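Local coordinates for protein DNA polymerase III, beta subunit (Thermotoga maritima, PDB 1VPK) that probably tethers DNA polymerases and other proteins to DNA as a ring-shaped sliding clamp, giving them processivity, at residues R275-R280 against V313-E318; L61-K66 against V241-R246; F139-S144 against E193-E198; F162-N167 against V248-P253. All coordinates share one frame; numbering follows the deposited sequence. Where two conformers were deposited one is given.

How the interactions relate
Three of the four contacts involve the central domain of the clamp subunit, while interaction 1 belongs to the C-terminal domain and lies about 45 Å from interaction 2, centre to centre, on the opposite side of the chain's centre. Interaction 2 pairs strand 63-68 with strand 241-246, joining the N-terminal and central domains in one antiparallel sheet; strand 137-142 of interaction 3 is at one end of that sheet, the centres of interactions 2 and 3 being about 20 Å apart. Along the chain, interactions 3 and 4 interleave, and interaction 4 also alternates with interaction 2, its 248-253 following soon after strand 241-246. Interaction 1 comes last, on a strand that meets the second subunit and so helps close the ring.

Interaction 1: residues R275-R280 against V313-E318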
loop_
_atom_site.group_PDB
_atom_site.type_symbol
_atom_site.label_atom_id
_atom_site.label_comp_id
_atom_site.label_asym_id
_atom_site.label_seq_id
_atom_site.Cartn_x
_atom_site.Cartn_y
_atom_site.Cartn_z
ATOM N N ARG A 275 -17.204 6.233 -12.744
ATOM C CA ARG A 275 -16.208 5.595 -11.847
ATOM C C ARG A 275 -16.880 5.004 -10.613
ATOM O O ARG A 275 -16.610 3.869 -10.222
ATOM C CB ARG A 275 -15.130 6.614 -11.452
ATOM C CG ARG A 275 -13.996 6.120 -10.533
ATOM C CD ARG A 275 -13.468 7.244 -9.547
ATOM N NE ARG A 275 -13.252 8.525 -10.254
ATOM C CZ ARG A 275 -13.359 9.755 -9.734
ATOM N NH1 ARG A 275 -13.656 9.940 -8.448
ATOM N NH2 ARG A 275 -13.164 10.816 -10.529
ATOM N N GLU A 276 -17.798 5.749 -10.014
ATOM C CA GLU A 276 -18.485 5.269 -8.835
ATOM C C GLU A 276 -19.413 4.092 -9.149
ATOM O O GLU A 276 -19.561 3.152 -8.376
ATOM C CB GLU A 276 -19.225 6.432 -8.154
ATOM C CG GLU A 276 -18.296 7.380 -7.442
ATOM C CD GLU A 276 -18.977 8.665 -6.917
ATOM O OE1 GLU A 276 -20.185 8.926 -7.164
ATOM O OE2 GLU A 276 -18.252 9.452 -6.273
ATOM N N SER A 277 -20.053 4.141 -10.295
ATOM C CA SER A 277 -20.937 3.060 -10.750
ATOM C C SER A 277 -20.121 1.827 -11.026
ATOM O O SER A 277 -20.512 0.723 -10.628
ATOM C CB SER A 277 -21.689 3.490 -12.021
ATOM O OG SER A 277 -22.642 2.517 -12.413
ATOM N N LEU A 278 -18.983 1.999 -11.721
ATOM C CA LEU A 278 -18.074 0.854 -11.962
ATOM C C LEU A 278 -17.608 0.213 -10.658
ATOM O O LEU A 278 -17.642 -1.017 -10.498
ATOM C CB LEU A 278 -16.883 1.281 -12.840
ATOM C CG LEU A 278 -17.351 1.463 -14.286
ATOM C CD1 LEU A 278 -16.375 2.275 -15.102
ATOM C CD2 LEU A 278 -17.641 0.129 -14.989
ATOM N N LYS A 279 -17.239 1.033 -9.681
ATOM C CA LYS A 279 -16.877 0.494 -8.370
ATOM C C LYS A 279 -17.996 -0.361 -7.715
ATOM O O LYS A 279 -17.732 -1.425 -7.133
ATOM C CB LYS A 279 -16.483 1.605 -7.416
ATOM C CG LYS A 279 -15.097 2.198 -7.626
ATOM C CD LYS A 279 -14.653 2.856 -6.281
ATOM N N ARG A 280 -19.239 0.102 -7.819
ATOM C CA ARG A 280 -20.386 -0.638 -7.269
ATOM C C ARG A 280 -20.545 -2.005 -7.953
ATOM O O ARG A 280 -20.701 -3.015 -7.273
ATOM C CB ARG A 280 -21.696 0.209 -7.314
ATOM C CG ARG A 280 -21.564 1.432 -6.433
ATOM C CD ARG A 280 -22.794 2.293 -6.247
ATOM N NE ARG A 280 -23.225 3.000 -7.443
ATOM C CZ ARG A 280 -23.034 4.312 -7.692
ATOM N NH1 ARG A 280 -22.403 5.107 -6.848
ATOM N NH2 ARG A 280 -23.498 4.836 -8.790
ATOM N N VAL A 313 -25.847 -7.329 -9.405
ATOM C CA VAL A 313 -25.971 -5.903 -9.162
ATOM C C VAL A 313 -26.445 -5.242 -10.446
ATOM O O VAL A 313 -26.027 -5.614 -11.539
ATOM C CB VAL A 313 -24.648 -5.241 -8.685
ATOM C CG1 VAL A 313 -23.537 -5.413 -9.712
ATOM C CG2 VAL A 313 -24.869 -3.765 -8.338
ATOM N N VAL A 314 -27.329 -4.271 -10.288
ATOM C CA VAL A 314 -27.751 -3.396 -11.361
ATOM C C VAL A 314 -27.629 -1.994 -10.819
ATOM O O VAL A 314 -28.090 -1.703 -9.708
ATOM C CB VAL A 314 -29.208 -3.657 -11.774
ATOM C CG1 VAL A 314 -29.631 -2.649 -12.870
ATOM C CG2 VAL A 314 -29.368 -5.102 -12.197
ATOM N N ASP A 315 -26.927 -1.161 -11.553
ATOM C CA ASP A 315 -26.787 0.250 -11.216
ATOM C C ASP A 315 -27.220 1.125 -12.399
ATOM O O ASP A 315 -26.742 0.962 -13.496
ATOM C CB ASP A 315 -25.343 0.602 -10.865
ATOM C CG ASP A 315 -25.246 1.949 -10.177
ATOM O OD1 ASP A 315 -26.055 2.225 -9.267
ATOM O OD2 ASP A 315 -24.407 2.762 -10.552
ATOM N N GLU A 316 -28.076 2.092 -12.144
ATOM C CA GLU A 316 -28.626 2.919 -13.212
ATOM C C GLU A 316 -28.098 4.330 -13.111
ATOM O O GLU A 316 -28.260 4.944 -12.073
ATOM C CB GLU A 316 -30.130 2.930 -13.082
ATOM C CG GLU A 316 -30.831 3.753 -14.155
ATOM C CD GLU A 316 -32.314 3.450 -14.205
ATOM O OE1 GLU A 316 -32.673 2.348 -14.646
ATOM O OE2 GLU A 316 -33.100 4.329 -13.792
ATOM N N VAL A 317 -27.456 4.840 -14.165
ATOM C CA VAL A 317 -26.889 6.190 -14.125
ATOM C C VAL A 317 -27.439 7.075 -15.221
ATOM O O VAL A 317 -27.719 6.593 -16.327
ATOM C CB VAL A 317 -25.351 6.201 -14.147
ATOM C CG1 VAL A 317 -24.824 5.298 -13.039
ATOM C CG2 VAL A 317 -24.776 5.796 -15.452
ATOM N N GLU A 318 -27.586 8.354 -14.904
ATOM C CA GLU A 318 -28.098 9.357 -15.850
ATOM C C GLU A 318 -27.058 9.726 -16.872
ATOM O O GLU A 318 -25.910 9.970 -16.540
ATOM C CB GLU A 318 -28.534 10.622 -15.122
ATOM C CG GLU A 318 -29.729 10.433 -14.267
ATOM C CD GLU A 318 -30.059 11.662 -13.450
ATOM O OE1 GLU A 318 -29.406 12.721 -13.640
ATOM O OE2 GLU A 318 -30.977 11.552 -12.603
#
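Ser277 and Arg280 of helix 271-285 both grip the carboxylate of Asp315, which lies on strand 311-318 of the C-terminal domain, the outermost strand, within this chain, of its sheet, where a helix packs on the inner side of the clamp fold's sheet. The helix and strand segments run nearly antiparallel, at 171°, with their axes 8.9 Å apart at closest approach. The tight part of the contact is centred on Asp315 OD2. Ser277 OG donates to Asp315 OD2 over 2.6 Å, meeting the anti lone pair of OD2, while Arg280 NH2 reaches Asp315 OD2 on its syn side at 2.9 Å, a salt bridge with an N-H...O angle of 159°. Arg280 NE adds two weak bonds to the carboxylate. The guanidinium and carboxylate planes stand 71° apart, so the carboxylate is not met as a flat, two-pronged pair. The side chain of Asp315 leaves the strand toward the helix, CG anti to the backbone N. Two donors on OD2 would probably favour the charged form of the acid.

At the Val313 end of the contact the packing is looser: Val313 CG2 comes only to 4.4 Å from Arg280 O. On the other side of the strand, Val314 and Glu316 are partly exposed and make no contact with the helix segment. Asp315 OD1 is hydrogen-bonded to Ser114 and Thr115 of the second subunit, whose strand continues the sheet across the interface, so the acid ties the helix to the dimer contact. Beside the serine, Val317 CG1 lies 3.6 Å from Ser277 OG.

Interaction 2: residues L61-K66 against V241-R246; sequences LETGVK and VETVMR
An antiparallel strand pair, Thr63 to Lys66 against Glu242 to Met245, carries the sheet from the N-terminal into the central domain, the segments running at 168° with axes 4.7 Å apart. Gly64 and Val244 form a hydrogen-bonded pair, Gly64 N to Val244 O at 2.9 Å and Val244 N to Gly64 O at 2.8 Å, both straight at 166°. Lys66 and Glu242 repeat the pattern, and beyond the last bridge Arg246 N still bonds to Glu62 O. Thr63, Val65, Thr243 and Met245 share the face turned to helix 207-218. There Thr63 and Met245 lie side by side, Thr63 CG2 3.7 Å from Met245 CG. Thr243 stands alongside Val65, its OG1 3.8 Å from Val65 CG2, while its CG2, anti to the backbone N, reaches within 4.1 Å of Thr63 CG2. An alanine at Thr243 would probably leave Val65 CG2 and Thr63 CG2 without these neighbours and open a gap beneath helix 207-218. Farther on, Val65 CG1 meets Val241 CG1 at 3.7 Å. Thr63 OG1 is hydrogen-bonded to Ser209 of that helix. Such a sheet, running on from one domain into the next, is typical of the beta sliding clamp.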
loop_
_atom_site.group_PDB
_atom_site.type_symbol
_atom_site.label_atom_id
_atom_site.label_comp_id
_atom_site.label_asym_id
_atom_site.label_seq_id
_atom_site.Cartn_x
_atom_site.Cartn_y
_atom_site.Cartn_z
ATOM N N LEU A 61 21.557 -3.376 -21.234
ATOM C CA LEU A 61 21.888 -3.693 -22.627
ATOM C C LEU A 61 20.832 -3.292 -23.670
ATOM O O LEU A 61 21.108 -3.309 -24.883
ATOM C CB LEU A 61 22.279 -5.177 -22.820
ATOM C CG LEU A 61 23.396 -5.766 -21.918
ATOM C CD1 LEU A 61 23.772 -7.098 -22.431
ATOM C CD2 LEU A 61 24.608 -4.867 -21.895
ATOM N N GLU A 62 19.633 -2.927 -23.230
ATOM C CA GLU A 62 18.635 -2.347 -24.150
ATOM C C GLU A 62 18.492 -0.845 -23.878
ATOM O O GLU A 62 18.416 -0.075 -24.831
ATOM C CB GLU A 62 17.279 -3.057 -24.009
ATOM C CG GLU A 62 16.102 -2.261 -24.628
ATOM C CD GLU A 62 14.764 -2.977 -24.477
ATOM O OE1 GLU A 62 14.249 -3.024 -23.317
ATOM O OE2 GLU A 62 14.265 -3.472 -25.532
ATOM N N THR A 63 18.453 -0.445 -22.596
ATOM C CA THR A 63 18.485 0.966 -22.181
ATOM C C THR A 63 19.827 1.239 -21.442
ATOM O O THR A 63 20.265 0.414 -20.634
ATOM C CB THR A 63 17.283 1.298 -21.223
ATOM O OG1 THR A 63 16.031 0.886 -21.779
ATOM C CG2 THR A 63 17.240 2.828 -20.855
ATOM N N GLY A 64 20.474 2.356 -21.726
ATOM C CA GLY A 64 21.680 2.803 -21.035
ATOM C C GLY A 64 21.546 4.251 -20.633
ATOM O O GLY A 64 20.971 5.090 -21.390
ATOM N N VAL A 65 22.021 4.574 -19.436
ATOM C CA VAL A 65 21.953 5.928 -18.920
ATOM C C VAL A 65 23.328 6.306 -18.453
ATOM O O VAL A 65 23.952 5.528 -17.723
ATOM C CB VAL A 65 21.064 6.027 -17.703
ATOM C CG1 VAL A 65 21.091 7.494 -17.138
ATOM C CG2 VAL A 65 19.666 5.634 -18.030
ATOM N N LYS A 66 23.801 7.473 -18.879
ATOM C CA LYS A 66 25.075 8.034 -18.429
ATOM C C LYS A 66 24.730 9.412 -17.845
ATOM O O LYS A 66 24.340 10.332 -18.579
ATOM C CB LYS A 66 26.042 8.164 -19.604
ATOM C CG LYS A 66 27.459 8.588 -19.209
ATOM C CD LYS A 66 28.395 8.740 -20.410
ATOM C CE LYS A 66 29.812 8.933 -19.936
ATOM N NZ LYS A 66 30.835 9.024 -21.044
ATOM N N VAL A 241 22.257 14.278 -18.369
ATOM C CA VAL A 241 21.826 12.891 -18.452
ATOM C C VAL A 241 21.582 12.474 -19.895
ATOM O O VAL A 241 20.725 13.028 -20.593
ATOM C CB VAL A 241 20.566 12.596 -17.556
ATOM C CG1 VAL A 241 20.274 11.086 -17.499
ATOM C CG2 VAL A 241 20.802 13.079 -16.155
ATOM N N GLU A 242 22.360 11.486 -20.348
ATOM C CA GLU A 242 22.131 10.845 -21.648
ATOM C C GLU A 242 21.504 9.493 -21.444
ATOM O O GLU A 242 22.074 8.608 -20.778
ATOM C CB GLU A 242 23.427 10.667 -22.408
ATOM C CG GLU A 242 24.034 11.979 -22.868
ATOM C CD GLU A 242 23.324 12.584 -24.094
ATOM O OE1 GLU A 242 22.780 11.824 -24.953
ATOM O OE2 GLU A 242 23.339 13.833 -24.195
ATOM N N THR A 243 20.320 9.324 -22.032
ATOM C CA THR A 243 19.645 8.046 -22.041
ATOM C C THR A 243 19.548 7.573 -23.482
ATOM O O THR A 243 19.099 8.321 -24.325
ATOM C CB THR A 243 18.245 8.170 -21.404
ATOM O OG1 THR A 243 18.387 8.591 -20.035
ATOM C CG2 THR A 243 17.501 6.861 -21.431
ATOM N N VAL A 244 19.939 6.321 -23.738
ATOM C CA VAL A 244 19.917 5.751 -25.071
ATOM C C VAL A 244 19.217 4.424 -24.997
ATOM O O VAL A 244 19.438 3.626 -24.074
ATOM C CB VAL A 244 21.322 5.627 -25.732
ATOM C CG1 VAL A 244 22.211 4.590 -24.989
ATOM C CG2 VAL A 244 21.189 5.239 -27.184
ATOM N N MET A 245 18.316 4.204 -25.934
ATOM C CA MET A 245 17.484 3.004 -25.920
ATOM C C MET A 245 17.495 2.366 -27.277
ATOM O O MET A 245 17.261 3.058 -28.271
ATOM C CB MET A 245 16.061 3.387 -25.573
ATOM C CG MET A 245 15.898 3.868 -24.197
ATOM S SD MET A 245 14.575 5.053 -23.935
ATOM C CE MET A 245 15.127 6.464 -24.935
ATOM N N ARG A 246 17.734 1.057 -27.349
ATOM C CA ARG A 246 17.583 0.345 -28.631
ATOM C C ARG A 246 16.129 0.159 -28.930
ATOM O O ARG A 246 15.354 -0.264 -28.089
ATOM C CB ARG A 246 18.268 -1.021 -28.655
ATOM C CG ARG A 246 19.823 -0.926 -28.499
ATOM C CD ARG A 246 20.475 -2.306 -28.269
ATOM N NE ARG A 246 20.107 -3.298 -29.296
ATOM C CZ ARG A 246 20.725 -3.444 -30.473
ATOM N NH1 ARG A 246 21.743 -2.651 -30.812
ATOM N NH2 ARG A 246 20.327 -4.385 -31.323
#

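Interaction 3: residues F139-S144 against E193-E198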
loop_
_atom_site.group_PDB
_atom_site.type_symbol
_atom_site.label_atom_id
_atom_site.label_comp_id
_atom_site.label_asym_id
_atom_site.label_seq_id
_atom_site.Cartn_x
_atom_site.Cartn_y
_atom_site.Cartn_z
ATOM N N PHE A 139 14.447 16.338 -32.394
ATOM C CA PHE A 139 13.534 17.407 -31.989
ATOM C C PHE A 139 13.645 17.710 -30.507
ATOM O O PHE A 139 14.090 16.886 -29.722
ATOM C CB PHE A 139 12.084 17.079 -32.382
ATOM C CG PHE A 139 11.565 15.822 -31.758
ATOM C CD1 PHE A 139 11.777 14.596 -32.367
ATOM C CD2 PHE A 139 10.860 15.865 -30.543
ATOM C CE1 PHE A 139 11.319 13.420 -31.775
ATOM C CE2 PHE A 139 10.401 14.682 -29.936
ATOM C CZ PHE A 139 10.631 13.467 -30.558
ATOM N N GLU A 140 13.290 18.923 -30.136
ATOM C CA GLU A 140 13.146 19.279 -28.736
ATOM C C GLU A 140 11.670 19.184 -28.347
ATOM O O GLU A 140 10.807 19.472 -29.167
ATOM C CB GLU A 140 13.661 20.704 -28.486
ATOM C CG GLU A 140 15.180 20.762 -28.274
ATOM C CD GLU A 140 15.644 22.021 -27.551
ATOM O OE1 GLU A 140 15.089 23.130 -27.786
ATOM O OE2 GLU A 140 16.598 21.907 -26.754
ATOM N N VAL A 141 11.382 18.765 -27.110
ATOM C CA VAL A 141 10.002 18.868 -26.610
ATOM C C VAL A 141 9.947 19.370 -25.164
ATOM O O VAL A 141 10.850 19.113 -24.360
ATOM C CB VAL A 141 9.194 17.521 -26.834
ATOM C CG1 VAL A 141 9.851 16.394 -26.203
ATOM C CG2 VAL A 141 7.731 17.652 -26.362
ATOM N N ASP A 142 8.890 20.121 -24.857
ATOM C CA ASP A 142 8.640 20.614 -23.497
ATOM C C ASP A 142 8.576 19.370 -22.564
ATOM O O ASP A 142 7.943 18.378 -22.855
ATOM C CB ASP A 142 7.370 21.515 -23.504
ATOM C CG ASP A 142 6.928 21.973 -22.104
ATOM O OD1 ASP A 142 6.567 21.105 -21.266
ATOM O OD2 ASP A 142 6.929 23.213 -21.854
ATOM N N THR A 143 9.340 19.411 -21.479
ATOM C CA THR A 143 9.500 18.281 -20.598
ATOM C C THR A 143 8.177 17.836 -19.994
ATOM O O THR A 143 7.843 16.660 -20.053
ATOM C CB THR A 143 10.488 18.664 -19.501
ATOM O OG1 THR A 143 11.653 19.213 -20.129
ATOM C CG2 THR A 143 10.878 17.497 -18.694
ATOM N N SER A 144 7.433 18.799 -19.449
ATOM C CA SER A 144 6.128 18.575 -18.820
ATOM C C SER A 144 5.102 18.018 -19.817
ATOM O O SER A 144 4.308 17.160 -19.477
ATOM C CB SER A 144 5.582 19.897 -18.255
ATOM O OG SER A 144 6.624 20.658 -17.638
ATOM N N GLU A 193 0.129 15.592 -29.674
ATOM C CA GLU A 193 0.289 17.017 -29.379
ATOM C C GLU A 193 1.144 17.676 -30.438
ATOM O O GLU A 193 2.122 17.092 -30.957
ATOM C CB GLU A 193 1.006 17.219 -28.031
ATOM C CG GLU A 193 0.222 16.759 -26.799
ATOM C CD GLU A 193 -0.809 17.748 -26.366
ATOM O OE1 GLU A 193 -0.877 18.831 -26.972
ATOM O OE2 GLU A 193 -1.551 17.443 -25.409
ATOM N N GLN A 194 0.820 18.929 -30.671
ATOM C CA GLN A 194 1.622 19.777 -31.499
ATOM C C GLN A 194 2.931 20.064 -30.796
ATOM O O GLN A 194 2.972 20.361 -29.592
ATOM C CB GLN A 194 0.873 21.071 -31.799
ATOM C CG GLN A 194 1.616 21.908 -32.806
ATOM C CD GLN A 194 0.851 23.063 -33.341
ATOM O OE1 GLN A 194 -0.390 23.041 -33.449
ATOM N NE2 GLN A 194 1.594 24.093 -33.738
ATOM N N ILE A 195 4.018 19.916 -31.544
ATOM C CA ILE A 195 5.359 20.217 -31.052
ATOM C C ILE A 195 6.088 20.893 -32.214
ATOM O O ILE A 195 5.476 21.124 -33.265
ATOM C CB ILE A 195 6.106 18.974 -30.611
ATOM C CG1 ILE A 195 6.337 17.997 -31.779
ATOM C CG2 ILE A 195 5.370 18.276 -29.430
ATOM C CD1 ILE A 195 7.352 16.949 -31.429
ATOM N N GLU A 196 7.365 21.236 -32.016
ATOM C CA GLU A 196 8.235 21.645 -33.112
ATOM C C GLU A 196 9.057 20.410 -33.555
ATOM O O GLU A 196 9.874 19.850 -32.772
ATOM C CB GLU A 196 9.118 22.854 -32.723
ATOM C CG GLU A 196 8.335 24.090 -32.179
ATOM C CD GLU A 196 9.109 25.448 -32.294
ATOM O OE1 GLU A 196 9.751 25.870 -31.292
ATOM O OE2 GLU A 196 9.078 26.101 -33.379
ATOM N N ASN A 197 8.793 19.963 -34.790
ATOM C CA ASN A 197 9.505 18.837 -35.410
ATOM C C ASN A 197 9.494 18.899 -36.935
ATOM O O ASN A 197 8.442 19.138 -37.549
ATOM C CB ASN A 197 8.927 17.502 -34.957
ATOM C CG ASN A 197 9.683 16.305 -35.539
ATOM O OD1 ASN A 197 10.889 16.088 -35.270
ATOM N ND2 ASN A 197 8.974 15.515 -36.333
ATOM N N GLU A 198 10.674 18.683 -37.536
ATOM C CA GLU A 198 10.835 18.794 -38.976
ATOM C C GLU A 198 10.439 17.507 -39.715
ATOM O O GLU A 198 9.702 17.570 -40.668
ATOM C CB GLU A 198 12.270 19.215 -39.336
ATOM C CG GLU A 198 12.398 19.893 -40.690
HETATM O O HOH W 1 8.576 21.321 -29.321
HETATM O O HOH W 2 12.172 20.937 -31.898
#
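Phe139 and Ile195 meet slantwise, the methyl CD1 of Ile195 coming 3.8 Å from Phe139 CD2 at an oblique angle to the ring. The contact sets strand 137-142, an outermost strand of the sheet shared with the N-terminal domain, against the segment that follows strand 187-194 of the neighbouring sheet, both in the central domain. A chi1 of 60° puts CG of Phe139 between its backbone N and carbonyl carbon; the ring lies among Ile195, Asn197 and Leu173 of strand 168-174. Asn197 also lies slantwise to the phenylalanine, its amide plane 78° from the ring plane. Its OD1 lies 3.3 Å from Phe139 CB and 3.4 Å from Phe139 CD1. ND2 of the same amide is hydrogen-bonded to Glu199 O and His174 O, which fixes its rotation. Two residues along the strand, Val141 CG2 touches Ile195 CG2 at 3.9 Å, so the isoleucine spans both residues with its two branches. An alanine at Phe139 would probably leave Ile195 CD1 without its aromatic neighbour and open a gap beside Leu173.

The backbones are linked through water instead of directly, the CA atoms of Val141 and Ile195 standing 6.6 Å apart. One water donates to Glu140 O at 2.9 Å and accepts from Glu196 N; a second accepts from Glu140 N and donates to Glu196 O at 2.7 Å. The chemistry is thus divided: Phe139, Val141 and Ile195 pack together with the Asn197 amide, while ordered water satisfies the peptide groups of Glu140 and Glu196, bridging strand 137-142 to the segment after strand 187-194.

Interaction 4: residues F162-N167 against V248-P253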
loop_
_atom_site.group_PDB
_atom_site.type_symbol
_atom_site.label_atom_id
_atom_site.label_comp_id
_atom_site.label_asym_id
_atom_site.label_seq_id
_atom_site.Cartn_x
_atom_site.Cartn_y
_atom_site.Cartn_z
ATOM N N PHE A 162 6.897 -11.222 -23.536
ATOM C CA PHE A 162 6.799 -12.021 -24.745
ATOM C C PHE A 162 6.034 -11.365 -25.887
ATOM O O PHE A 162 6.266 -11.682 -27.054
ATOM C CB PHE A 162 6.151 -13.368 -24.508
ATOM C CG PHE A 162 6.080 -14.207 -25.764
ATOM C CD1 PHE A 162 7.165 -14.994 -26.151
ATOM C CD2 PHE A 162 4.952 -14.145 -26.599
ATOM C CE1 PHE A 162 7.116 -15.767 -27.327
ATOM C CE2 PHE A 162 4.886 -14.891 -27.777
ATOM C CZ PHE A 162 5.965 -15.720 -28.143
ATOM N N MET A 163 5.101 -10.472 -25.564
ATOM C CA MET A 163 4.367 -9.781 -26.592
ATOM C C MET A 163 5.206 -8.584 -26.980
ATOM O O MET A 163 4.890 -7.438 -26.597
ATOM C CB MET A 163 2.987 -9.352 -26.084
ATOM C CG MET A 163 2.052 -10.514 -25.720
ATOM S SD MET A 163 0.506 -9.978 -24.887
ATOM C CE MET A 163 -0.226 -8.988 -26.164
ATOM N N ARG A 164 6.262 -8.853 -27.753
ATOM C CA ARG A 164 7.310 -7.869 -28.050
ATOM C C ARG A 164 6.738 -6.618 -28.730
ATOM O O ARG A 164 7.177 -5.505 -28.434
ATOM C CB ARG A 164 8.457 -8.480 -28.893
ATOM C CG ARG A 164 9.216 -9.599 -28.190
ATOM C CD ARG A 164 10.104 -10.452 -29.143
ATOM N NE ARG A 164 9.350 -10.805 -30.344
ATOM C CZ ARG A 164 9.533 -10.314 -31.579
ATOM N NH1 ARG A 164 10.511 -9.454 -31.871
ATOM N NH2 ARG A 164 8.707 -10.712 -32.541
ATOM N N ASN A 165 5.733 -6.807 -29.583
ATOM C CA ASN A 165 5.198 -5.732 -30.402
ATOM C C ASN A 165 4.206 -4.829 -29.676
ATOM O O ASN A 165 3.861 -3.774 -30.206
ATOM C CB ASN A 165 4.579 -6.272 -31.696
ATOM C CG ASN A 165 3.289 -7.039 -31.477
ATOM O OD1 ASN A 165 3.050 -7.624 -30.432
ATOM N ND2 ASN A 165 2.469 -7.075 -32.503
ATOM N N LEU A 166 3.735 -5.269 -28.501
ATOM C CA LEU A 166 2.834 -4.505 -27.630
ATOM C C LEU A 166 3.425 -4.083 -26.256
ATOM O O LEU A 166 2.819 -3.256 -25.535
ATOM C CB LEU A 166 1.573 -5.333 -27.400
ATOM C CG LEU A 166 0.697 -5.551 -28.653
ATOM C CD1 LEU A 166 -0.489 -6.425 -28.296
ATOM C CD2 LEU A 166 0.229 -4.228 -29.300
ATOM N N ASN A 167 4.577 -4.649 -25.912
ATOM C CA ASN A 167 5.270 -4.396 -24.662
ATOM C C ASN A 167 6.108 -3.108 -24.791
ATOM O O ASN A 167 7.355 -3.132 -24.804
ATOM C CB ASN A 167 6.169 -5.600 -24.325
ATOM C CG ASN A 167 6.878 -5.458 -22.968
ATOM O OD1 ASN A 167 8.080 -5.568 -22.895
ATOM N ND2 ASN A 167 6.101 -5.180 -21.896
ATOM N N VAL A 248 12.607 -1.292 -30.493
ATOM C CA VAL A 248 12.175 -2.684 -30.550
ATOM C C VAL A 248 12.160 -3.229 -32.005
ATOM O O VAL A 248 11.619 -2.608 -32.906
ATOM C CB VAL A 248 10.841 -2.905 -29.871
ATOM C CG1 VAL A 248 10.459 -4.373 -29.928
ATOM C CG2 VAL A 248 10.916 -2.425 -28.412
ATOM N N ASP A 249 12.744 -4.395 -32.208
ATOM C CA ASP A 249 12.734 -5.030 -33.518
ATOM C C ASP A 249 11.427 -5.792 -33.765
ATOM O O ASP A 249 11.410 -7.017 -33.883
ATOM C CB ASP A 249 13.904 -5.963 -33.627
ATOM C CG ASP A 249 14.036 -6.548 -34.989
ATOM O OD1 ASP A 249 13.301 -6.124 -35.906
ATOM O OD2 ASP A 249 14.871 -7.436 -35.139
ATOM N N ALA A 250 10.332 -5.059 -33.812
ATOM C CA ALA A 250 9.049 -5.665 -34.002
ATOM C C ALA A 250 8.190 -4.617 -34.635
ATOM O O ALA A 250 8.396 -3.415 -34.424
ATOM C CB ALA A 250 8.470 -6.107 -32.668
ATOM N N GLU A 251 7.179 -5.067 -35.358
ATOM C CA GLU A 251 6.243 -4.173 -36.019
ATOM C C GLU A 251 5.027 -3.909 -35.141
ATOM O O GLU A 251 4.299 -4.825 -34.751
ATOM C CB GLU A 251 5.846 -4.792 -37.347
ATOM C CG GLU A 251 5.048 -3.889 -38.232
ATOM C CD GLU A 251 4.742 -4.540 -39.574
ATOM O OE1 GLU A 251 5.617 -5.277 -40.101
ATOM O OE2 GLU A 251 3.626 -4.309 -40.085
ATOM N N PHE A 252 4.819 -2.651 -34.782
ATOM C CA PHE A 252 3.673 -2.307 -33.946
ATOM C C PHE A 252 2.421 -2.526 -34.829
ATOM O O PHE A 252 2.471 -2.205 -36.002
ATOM C CB PHE A 252 3.794 -0.860 -33.454
ATOM C CG PHE A 252 2.785 -0.487 -32.429
ATOM C CD1 PHE A 252 2.846 -1.030 -31.156
ATOM C CD2 PHE A 252 1.750 0.384 -32.735
ATOM C CE1 PHE A 252 1.891 -0.711 -30.205
ATOM C CE2 PHE A 252 0.793 0.713 -31.806
ATOM C CZ PHE A 252 0.862 0.179 -30.524
ATOM N N PRO A 253 1.333 -3.122 -34.287
ATOM C CA PRO A 253 0.103 -3.374 -35.074
ATOM C C PRO A 253 -0.463 -2.142 -35.740
ATOM O O PRO A 253 -0.253 -1.020 -35.269
ATOM C CB PRO A 253 -0.911 -3.815 -34.036
ATOM C CG PRO A 253 -0.163 -4.226 -32.889
ATOM C CD PRO A 253 1.190 -3.585 -32.903
#
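The ring of Phe252 meets Asn165 O with its edge, the oxygen lying near the ring plane and 3.1 Å from Phe252 CD1. Over one face of the ring is CD of the next residue, Pro253, displaced toward the rim, and Leu166 CD2 approaches obliquely to 4.0 Å from Phe252 CE1. The ring is also stacked with Phe170 of strand 168-174. The second flat group, the guanidinium of Arg164, has Asp249 O near its plane at the edge: Arg164 NH1 donates to Asp249 O over 3.3 Å. The N-H...O angle of 136° and the donor's position 45° out of the carbonyl plane show a bond bent at the hydrogen and off the carbonyl plane. Ala250 CB lies 4.0 Å from Arg164 NH1.

Between these two groups the loops 162-167 and 248-253 pack side by side, joining the turn before strand 168-174 to the segment that follows strand 241-246 in the central domain. Asn165 CB rests 3.4 Å from Glu251 O, and Ala250 CB fits against the CA and CB of Asn165. Leu166 CD2 presses on Pro253 CG at 3.6 Å. Val248 CG1 touches Arg164 O.

One bent bond is the sole hydrogen bond between the loops, and the rest is van der Waals packing. Asn165 O is buried with no hydrogen-bond partner in the model; the slightly positive C-H edge of Phe252 probably offsets part of that cost.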